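Local structure of DegV domain-containing protein spr0652 (Streptococcus pneumoniae, 6CNG) at residues K99-L103 with F162-V166; L147-L152 with I169-Q173. The protein binds linoleic acid as a fatty acid kinase B protein and may take part in the transport or metabolism of long-chain fatty acids. All coordinates share one frame; numbering follows the deposited sequence.

Interaction 1. Residues K99-L103 with F162-V166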
ATOM      1  N   LYS A  99      -1.009   6.442 -23.639  1.00 18.54           N
ATOM      2  CA  LYS A  99      -1.128   5.282 -24.514  1.00 19.97           C
ATOM      3  C   LYS A  99      -0.704   3.975 -23.843  1.00 17.44           C
ATOM      4  O   LYS A  99      -1.165   2.899 -24.237  1.00 19.13           O
ATOM      5  CB  LYS A  99      -0.289   5.495 -25.787  1.00 28.00           C
ATOM      6  CG  LYS A  99      -0.581   6.782 -26.590  1.00 38.13           C
ATOM      7  CD  LYS A  99       0.323   7.963 -26.168  1.00 45.48           C
ATOM      8  CE  LYS A  99       0.956   8.736 -27.347  1.00 48.30           C
ATOM      9  NZ  LYS A  99       1.983   7.952 -28.088  1.00 50.11           N
ATOM     10  N   ASN A 100       0.165   4.057 -22.845  1.00 15.48           N
ATOM     11  CA  ASN A 100       0.688   2.911 -22.118  1.00 16.07           C
ATOM     12  C   ASN A 100       0.346   3.121 -20.645  1.00 16.06           C
ATOM     13  O   ASN A 100       0.878   4.039 -20.017  1.00 16.37           O
ATOM     14  CB  ASN A 100       2.201   2.866 -22.289  1.00 17.86           C
ATOM     15  CG  ASN A 100       2.645   2.317 -23.628  1.00 19.04           C
ATOM     16  OD1 ASN A 100       1.861   2.031 -24.506  1.00 19.11           O
ATOM     17  ND2 ASN A 100       3.931   2.167 -23.772  1.00 26.64           N
ATOM     18  N   ILE A 101      -0.512   2.262 -20.076  1.00 16.07           N
ATOM     19  CA  ILE A 101      -1.060   2.464 -18.735  1.00 16.82           C
ATOM     20  C   ILE A 101      -0.869   1.226 -17.873  1.00 12.87           C
ATOM     21  O   ILE A 101      -1.274   0.129 -18.253  1.00 12.29           O
ATOM     22  CB  ILE A 101      -2.554   2.829 -18.773  1.00 14.88           C
ATOM     23  CG1 ILE A 101      -2.771   4.125 -19.541  1.00 15.59           C
ATOM     24  CG2 ILE A 101      -3.086   2.976 -17.378  1.00 16.72           C
ATOM     25  CD1 ILE A 101      -4.189   4.341 -19.961  1.00 15.25           C
ATOM     26  N   PHE A 102      -0.287   1.424 -16.692  1.00 14.62           N
ATOM     27  CA  PHE A 102      -0.232   0.432 -15.630  1.00 14.28           C
ATOM     28  C   PHE A 102      -1.046   0.927 -14.455  1.00 15.18           C
ATOM     29  O   PHE A 102      -0.991   2.100 -14.090  1.00 15.05           O
ATOM     30  CB  PHE A 102       1.200   0.169 -15.173  1.00 12.30           C
ATOM     31  CG  PHE A 102       2.014  -0.411 -16.234  1.00 14.50           C
ATOM     32  CD1 PHE A 102       2.569   0.377 -17.209  1.00 18.49           C
ATOM     33  CD2 PHE A 102       2.158  -1.768 -16.323  1.00 20.09           C
ATOM     34  CE1 PHE A 102       3.285  -0.187 -18.238  1.00 19.73           C
ATOM     35  CE2 PHE A 102       2.874  -2.330 -17.340  1.00 20.16           C
ATOM     36  CZ  PHE A 102       3.433  -1.541 -18.292  1.00 18.50           C
ATOM     37  N   LEU A 103      -1.766   0.010 -13.849  1.00 15.44           N
ATOM     38  CA  LEU A 103      -2.676   0.341 -12.777  1.00 15.92           C
ATOM     39  C   LEU A 103      -2.428  -0.668 -11.678  1.00 14.20           C
ATOM     40  O   LEU A 103      -2.651  -1.858 -11.867  1.00 20.40           O
ATOM     41  CB  LEU A 103      -4.113   0.290 -13.299  1.00 16.54           C
ATOM     42  CG  LEU A 103      -5.225   0.861 -12.440  1.00 23.09           C
ATOM     43  CD1 LEU A 103      -6.538   0.672 -13.156  1.00 21.24           C
ATOM     44  CD2 LEU A 103      -5.273   0.256 -11.053  1.00 31.21           C
ATOM     45  N   PHE A 162       6.173  -1.683 -23.555  1.00 14.29           N
ATOM     46  CA  PHE A 162       5.064  -1.986 -22.678  1.00 15.40           C
ATOM     47  C   PHE A 162       5.120  -3.449 -22.269  1.00 17.15           C
ATOM     48  O   PHE A 162       5.020  -3.777 -21.086  1.00 19.48           O
ATOM     49  CB  PHE A 162       3.730  -1.634 -23.350  1.00 14.84           C
ATOM     50  CG  PHE A 162       2.543  -2.033 -22.543  1.00 18.02           C
ATOM     51  CD1 PHE A 162       1.985  -3.288 -22.685  1.00 16.67           C
ATOM     52  CD2 PHE A 162       2.011  -1.183 -21.606  1.00 21.07           C
ATOM     53  CE1 PHE A 162       0.937  -3.671 -21.927  1.00 18.22           C
ATOM     54  CE2 PHE A 162       0.950  -1.579 -20.846  1.00 15.55           C
ATOM     55  CZ  PHE A 162       0.419  -2.816 -21.008  1.00 16.91           C
ATOM     56  N   GLU A 163       5.307  -4.348 -23.239  1.00 17.16           N
ATOM     57  CA  GLU A 163       5.214  -5.762 -22.910  1.00 16.88           C
ATOM     58  C   GLU A 163       6.439  -6.209 -22.137  1.00 15.25           C
ATOM     59  O   GLU A 163       6.342  -7.095 -21.288  1.00 19.24           O
ATOM     60  CB  GLU A 163       4.981  -6.599 -24.163  1.00 26.62           C
ATOM     61  CG  GLU A 163       3.489  -6.797 -24.515  1.00 35.73           C
ATOM     62  CD  GLU A 163       2.934  -5.790 -25.525  1.00 39.56           C
ATOM     63  OE1 GLU A 163       3.747  -5.021 -26.078  1.00 36.54           O
ATOM     64  OE2 GLU A 163       1.690  -5.770 -25.763  1.00 37.31           O
ATOM     65  N   GLU A 164       7.585  -5.585 -22.384  1.00 18.14           N
ATOM     66  CA  GLU A 164       8.750  -5.836 -21.546  1.00 18.27           C
ATOM     67  C   GLU A 164       8.471  -5.431 -20.102  1.00 17.92           C
ATOM     68  O   GLU A 164       8.841  -6.150 -19.172  1.00 20.59           O
ATOM     69  CB  GLU A 164       9.985  -5.124 -22.115  1.00 21.59           C
ATOM     70  CG  GLU A 164      10.579  -5.772 -23.377  1.00 25.07           C
ATOM     71  CD  GLU A 164      11.731  -4.975 -24.021  1.00 24.88           C
ATOM     72  OE1 GLU A 164      11.877  -3.779 -23.755  1.00 25.96           O
ATOM     73  OE2 GLU A 164      12.499  -5.550 -24.818  1.00 31.99           O
ATOM     74  N   VAL A 165       7.764  -4.317 -19.892  1.00 16.53           N
ATOM     75  CA  VAL A 165       7.504  -3.862 -18.531  1.00 15.28           C
ATOM     76  C   VAL A 165       6.541  -4.798 -17.822  1.00 11.88           C
ATOM     77  O   VAL A 165       6.743  -5.140 -16.661  1.00 16.32           O
ATOM     78  CB  VAL A 165       7.018  -2.400 -18.514  1.00 14.80           C
ATOM     79  CG1 VAL A 165       6.643  -2.006 -17.123  1.00 16.11           C
ATOM     80  CG2 VAL A 165       8.075  -1.482 -19.017  1.00 14.10           C
ATOM     81  N   VAL A 166       5.476  -5.215 -18.499  1.00 13.29           N
ATOM     82  CA  VAL A 166       4.554  -6.186 -17.919  1.00 14.69           C
ATOM     83  C   VAL A 166       5.312  -7.420 -17.434  1.00 14.18           C
ATOM     84  O   VAL A 166       5.099  -7.917 -16.324  1.00 16.93           O
ATOM     85  CB  VAL A 166       3.476  -6.569 -18.950  1.00 18.82           C
ATOM     86  CG1 VAL A 166       2.597  -7.670 -18.391  1.00 23.62           C
ATOM     87  CG2 VAL A 166       2.675  -5.359 -19.379  1.00 16.41           C
TER
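The carbonyl oxygen F162 O accepts the helical bond from V166 N at 3.0 Å, and it also meets the rim of the F102 ring, lying in that ring's plane with F102 CZ 3.9 Å away. A second carbonyl does the same in reverse: I101 O comes to the edge of the F162 ring, 3.8 Å from F162 CE2 and in the plane. Each ring thus turns its edge to a backbone oxygen of the other segment, a placing consistent with weak C-H...O attraction. The two rings are almost parallel but slid apart and barely overlap, with centroids 4.9 Å apart and planes inclined by 29°; F102 CZ comes within 3.6 Å of F162 CE2. With CG anti to the backbone N of F162 (chi1 175°), that ring is carried back toward the strand. The far end of F102 reaches both valines of the first helical turn, touching V165 CG1 through CZ at 3.4 Å and V166 CG2 through CE2 at 3.7 Å. N100 packs its side chain alongside F162, against the ring and its CB. Strand 100-103 and helix 162-166 run in nearly the same direction, at 16°, so that N100 faces F162 and F102 faces V166 along the two segments. Strand 100-105 lies between parallel strands 23-28 and 132-137. F162 and V166 also rest on H134 of the latter, and E163 is salt-bridged to its K132. I101 points away from the helix, to F95 of helix 88-95, while L152 of helix 143-157 packs against both F102 and V165, giving helices on both faces of the sheet.

Interaction 2. Residues L147-L152 with I169-Q173. With NA (sodium ion), chain D.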
ATOM      1  N   LEU A 147       6.712   0.212  -3.548  1.00 11.56           N
ATOM      2  CA  LEU A 147       7.820  -0.389  -4.270  1.00 11.95           C
ATOM      3  C   LEU A 147       7.434  -0.747  -5.690  1.00 10.65           C
ATOM      4  O   LEU A 147       8.226  -0.581  -6.623  1.00 11.61           O
ATOM      5  CB  LEU A 147       8.258  -1.645  -3.551  1.00 12.41           C
ATOM      6  CG  LEU A 147       9.158  -1.461  -2.331  1.00 13.16           C
ATOM      7  CD1 LEU A 147       9.450  -2.804  -1.719  1.00 12.28           C
ATOM      8  CD2 LEU A 147      10.434  -0.725  -2.694  1.00 14.69           C
ATOM      9  N   LEU A 148       6.240  -1.283  -5.874  1.00 13.51           N
ATOM     10  CA  LEU A 148       5.835  -1.669  -7.214  1.00 12.39           C
ATOM     11  C   LEU A 148       5.768  -0.464  -8.119  1.00 10.63           C
ATOM     12  O   LEU A 148       6.153  -0.523  -9.282  1.00 12.89           O
ATOM     13  CB  LEU A 148       4.468  -2.321  -7.189  1.00 11.72           C
ATOM     14  CG  LEU A 148       4.356  -3.651  -6.478  1.00 11.40           C
ATOM     15  CD1 LEU A 148       2.942  -4.128  -6.590  1.00 15.45           C
ATOM     16  CD2 LEU A 148       5.273  -4.654  -7.067  1.00 15.83           C
ATOM     17  N   VAL A 149       5.249   0.636  -7.605  1.00 13.41           N
ATOM     18  CA  VAL A 149       5.144   1.841  -8.408  1.00 15.90           C
ATOM     19  C   VAL A 149       6.515   2.413  -8.719  1.00 11.57           C
ATOM     20  O   VAL A 149       6.787   2.834  -9.843  1.00 12.60           O
ATOM     21  CB  VAL A 149       4.226   2.819  -7.667  1.00 14.70           C
ATOM     22  CG1 VAL A 149       4.533   4.207  -8.049  1.00 23.99           C
ATOM     23  CG2 VAL A 149       2.806   2.460  -7.988  1.00 16.46           C
ATOM     24  N   GLU A 150       7.398   2.436  -7.735  1.00 11.26           N
ATOM     25  CA  GLU A 150       8.763   2.832  -7.992  1.00 13.14           C
ATOM     26  C   GLU A 150       9.397   1.965  -9.068  1.00 12.99           C
ATOM     27  O   GLU A 150      10.116   2.468  -9.937  1.00 13.03           O
ATOM     28  CB  GLU A 150       9.566   2.733  -6.702  1.00 13.25           C
ATOM     29  CG  GLU A 150      11.054   2.832  -6.971  1.00 16.55           C
ATOM     30  CD  GLU A 150      11.903   2.901  -5.720  1.00 17.72           C
ATOM     31  OE1 GLU A 150      13.110   3.200  -5.841  1.00 18.13           O
ATOM     32  OE2 GLU A 150      11.353   2.671  -4.629  1.00 18.52           O
ATOM     33  N   LYS A 151       9.155   0.661  -9.023  1.00 11.51           N
ATOM     34  CA  LYS A 151       9.773  -0.221  -9.988  1.00 11.24           C
ATOM     35  C   LYS A 151       9.208  -0.009 -11.377  1.00 13.26           C
ATOM     36  O   LYS A 151       9.945  -0.042 -12.361  1.00 14.79           O
ATOM     37  CB  LYS A 151       9.585  -1.661  -9.560  1.00 12.91           C
ATOM     38  CG  LYS A 151      10.204  -2.643 -10.531  1.00 12.32           C
ATOM     39  CD  LYS A 151      11.688  -2.441 -10.766  1.00 14.79           C
ATOM     40  CE  LYS A 151      12.475  -2.468  -9.499  1.00 18.26           C
ATOM     41  NZ  LYS A 151      13.924  -2.759  -9.697  1.00 29.17           N
ATOM     42  N   LEU A 152       7.911   0.171 -11.497  1.00 11.70           N
ATOM     43  CA  LEU A 152       7.389   0.454 -12.814  1.00 11.49           C
ATOM     44  C   LEU A 152       8.096   1.666 -13.406  1.00 14.86           C
ATOM     45  O   LEU A 152       8.502   1.653 -14.574  1.00 12.24           O
ATOM     46  CB  LEU A 152       5.902   0.697 -12.716  1.00 12.56           C
ATOM     47  CG  LEU A 152       5.022  -0.487 -12.391  1.00 14.94           C
ATOM     48  CD1 LEU A 152       3.626  -0.074 -12.110  1.00 15.77           C
ATOM     49  CD2 LEU A 152       5.033  -1.441 -13.565  1.00 13.82           C
ATOM     50  N   ILE A 169       7.631  -6.542 -14.297  1.00 14.34           N
ATOM     51  CA  ILE A 169       6.925  -6.215 -13.059  1.00 14.41           C
ATOM     52  C   ILE A 169       6.210  -7.437 -12.502  1.00 13.34           C
ATOM     53  O   ILE A 169       6.092  -7.597 -11.288  1.00 15.68           O
ATOM     54  CB  ILE A 169       5.962  -5.038 -13.270  1.00 11.18           C
ATOM     55  CG1 ILE A 169       5.580  -4.413 -11.927  1.00 16.69           C
ATOM     56  CG2 ILE A 169       4.706  -5.457 -14.017  1.00 13.69           C
ATOM     57  CD1 ILE A 169       6.701  -3.607 -11.217  1.00 13.50           C
ATOM     58  N   THR A 170       5.730  -8.324 -13.364  1.00 16.39           N
ATOM     59  CA  THR A 170       5.192  -9.574 -12.864  1.00 17.63           C
ATOM     60  C   THR A 170       6.266 -10.360 -12.133  1.00 13.24           C
ATOM     61  O   THR A 170       6.029 -10.893 -11.046  1.00 15.87           O
ATOM     62  CB  THR A 170       4.599 -10.372 -14.012  1.00 14.69           C
ATOM     63  OG1 THR A 170       3.566  -9.601 -14.651  1.00 17.07           O
ATOM     64  CG2 THR A 170       3.992 -11.595 -13.476  1.00 17.92           C
ATOM     65  N   ALA A 171       7.468 -10.388 -12.684  1.00 14.10           N
ATOM     66  CA  ALA A 171       8.563 -11.061 -12.017  1.00 13.01           C
ATOM     67  C   ALA A 171       8.932 -10.354 -10.731  1.00 14.65           C
ATOM     68  O   ALA A 171       9.153 -11.005  -9.713  1.00 17.87           O
ATOM     69  CB  ALA A 171       9.763 -11.129 -12.947  1.00 17.58           C
ATOM     70  N   TYR A 172       8.960  -9.020 -10.744  1.00 15.95           N
ATOM     71  CA  TYR A 172       9.373  -8.282  -9.559  1.00 15.07           C
ATOM     72  C   TYR A 172       8.405  -8.510  -8.414  1.00 13.34           C
ATOM     73  O   TYR A 172       8.804  -8.563  -7.252  1.00 13.83           O
ATOM     74  CB  TYR A 172       9.474  -6.796  -9.891  1.00 13.53           C
ATOM     75  CG  TYR A 172       9.943  -5.921  -8.734  1.00 11.26           C
ATOM     76  CD1 TYR A 172      11.224  -6.020  -8.246  1.00 11.40           C
ATOM     77  CD2 TYR A 172       9.104  -4.987  -8.151  1.00 11.30           C
ATOM     78  CE1 TYR A 172      11.639  -5.247  -7.211  1.00 13.90           C
ATOM     79  CE2 TYR A 172       9.521  -4.198  -7.121  1.00 11.03           C
ATOM     80  CZ  TYR A 172      10.785  -4.324  -6.653  1.00 13.84           C
ATOM     81  OH  TYR A 172      11.223  -3.541  -5.616  1.00 13.15           O
ATOM     82  N   GLN A 173       7.124  -8.633  -8.723  1.00 12.81           N
ATOM     83  CA  GLN A 173       6.119  -8.864  -7.703  1.00 14.75           C
ATOM     84  C   GLN A 173       6.309 -10.198  -6.974  1.00 12.52           C
ATOM     85  O   GLN A 173       5.820 -10.352  -5.856  1.00 19.61           O
ATOM     86  CB  GLN A 173       4.732  -8.726  -8.335  1.00 12.92           C
ATOM     87  CG  GLN A 173       3.633  -8.755  -7.329  1.00 18.23           C
ATOM     88  CD  GLN A 173       2.271  -8.501  -7.932  1.00 18.06           C
ATOM     89  OE1 GLN A 173       2.110  -8.489  -9.153  1.00 24.48           O
ATOM     90  NE2 GLN A 173       1.277  -8.328  -7.077  1.00 17.47           N
TER
HETATM   91 NA    NA D 302       4.453  -9.975  -3.467  1.00 27.90          NA
HETATM   92  O   HOH W   1      11.149  -0.739  -6.348  1.00 14.22           O
HETATM   93  O   HOH W   2       2.299  -9.785  -4.130  1.00 20.67           O
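In the antiparallel helical hairpin formed by helices 143-157 and 162-174, K151 lies over one face of the Y172 ring. The CH-pi contact places K151 CG 3.8 Å from the ring centroid and 21° off the normal. Bends at chi2 (58°) and chi3 fold the aliphatic chain across the ring, bringing K151 CE to 3.7 Å from Y172 CE1. L148 reaches the same ring obliquely, its CD2 4.0 Å from Y172 CD2. At the phenolic end, a water donates to both L147 O and Y172 OH, each bond 2.9 Å long, tying the ring to the facing helix; Y172 OH is further bonded to E299. One turn back along helix 162-174, I169 meets L152 at about a right angle. L152 CD2 and I169 CG1 are only 3.4 Å apart, tighter than usual for two carbons, and I169 CD1 also touches L148 O and K151 CG. The backbone oxygen of Q173 binds the sodium ion at 2.8 Å, with a water at 2.3 Å from the metal; E144 and T176 supply the other protein oxygens. Q173 NE2 donates to D137 O and, weakly, to the sodium-bound water, which links the side chain to the metal's shell. Short segments at 148° with an apolar seam, and a four-residue connection between the helices, are the marks of an alpha-alpha hairpin, here laid against strands 100-105 and 132-137 of the alpha/beta fold.

In the fold
Helix 162-174 serves both contacts: its first turn meets strand 100-105 in interaction 1, and its later turns meet helix 143-157 in interaction 2. The centres lie about 11 Å apart, and L152 joins them directly. L152 CD1 is 3.9 Å from F102 CB, and L152 CD2 is equally far from V165 CG1, so L152 bridges the strand contact and the hairpin contact by apolar packing. Interaction 1 is centred about 20 Å from the centre of the chain, interaction 2 about 13 Å, and the latter reaches the sodium ion. Neither lines the fatty acid pocket: the side chain of Q173 remains about 11 Å from the bound linoleic acid.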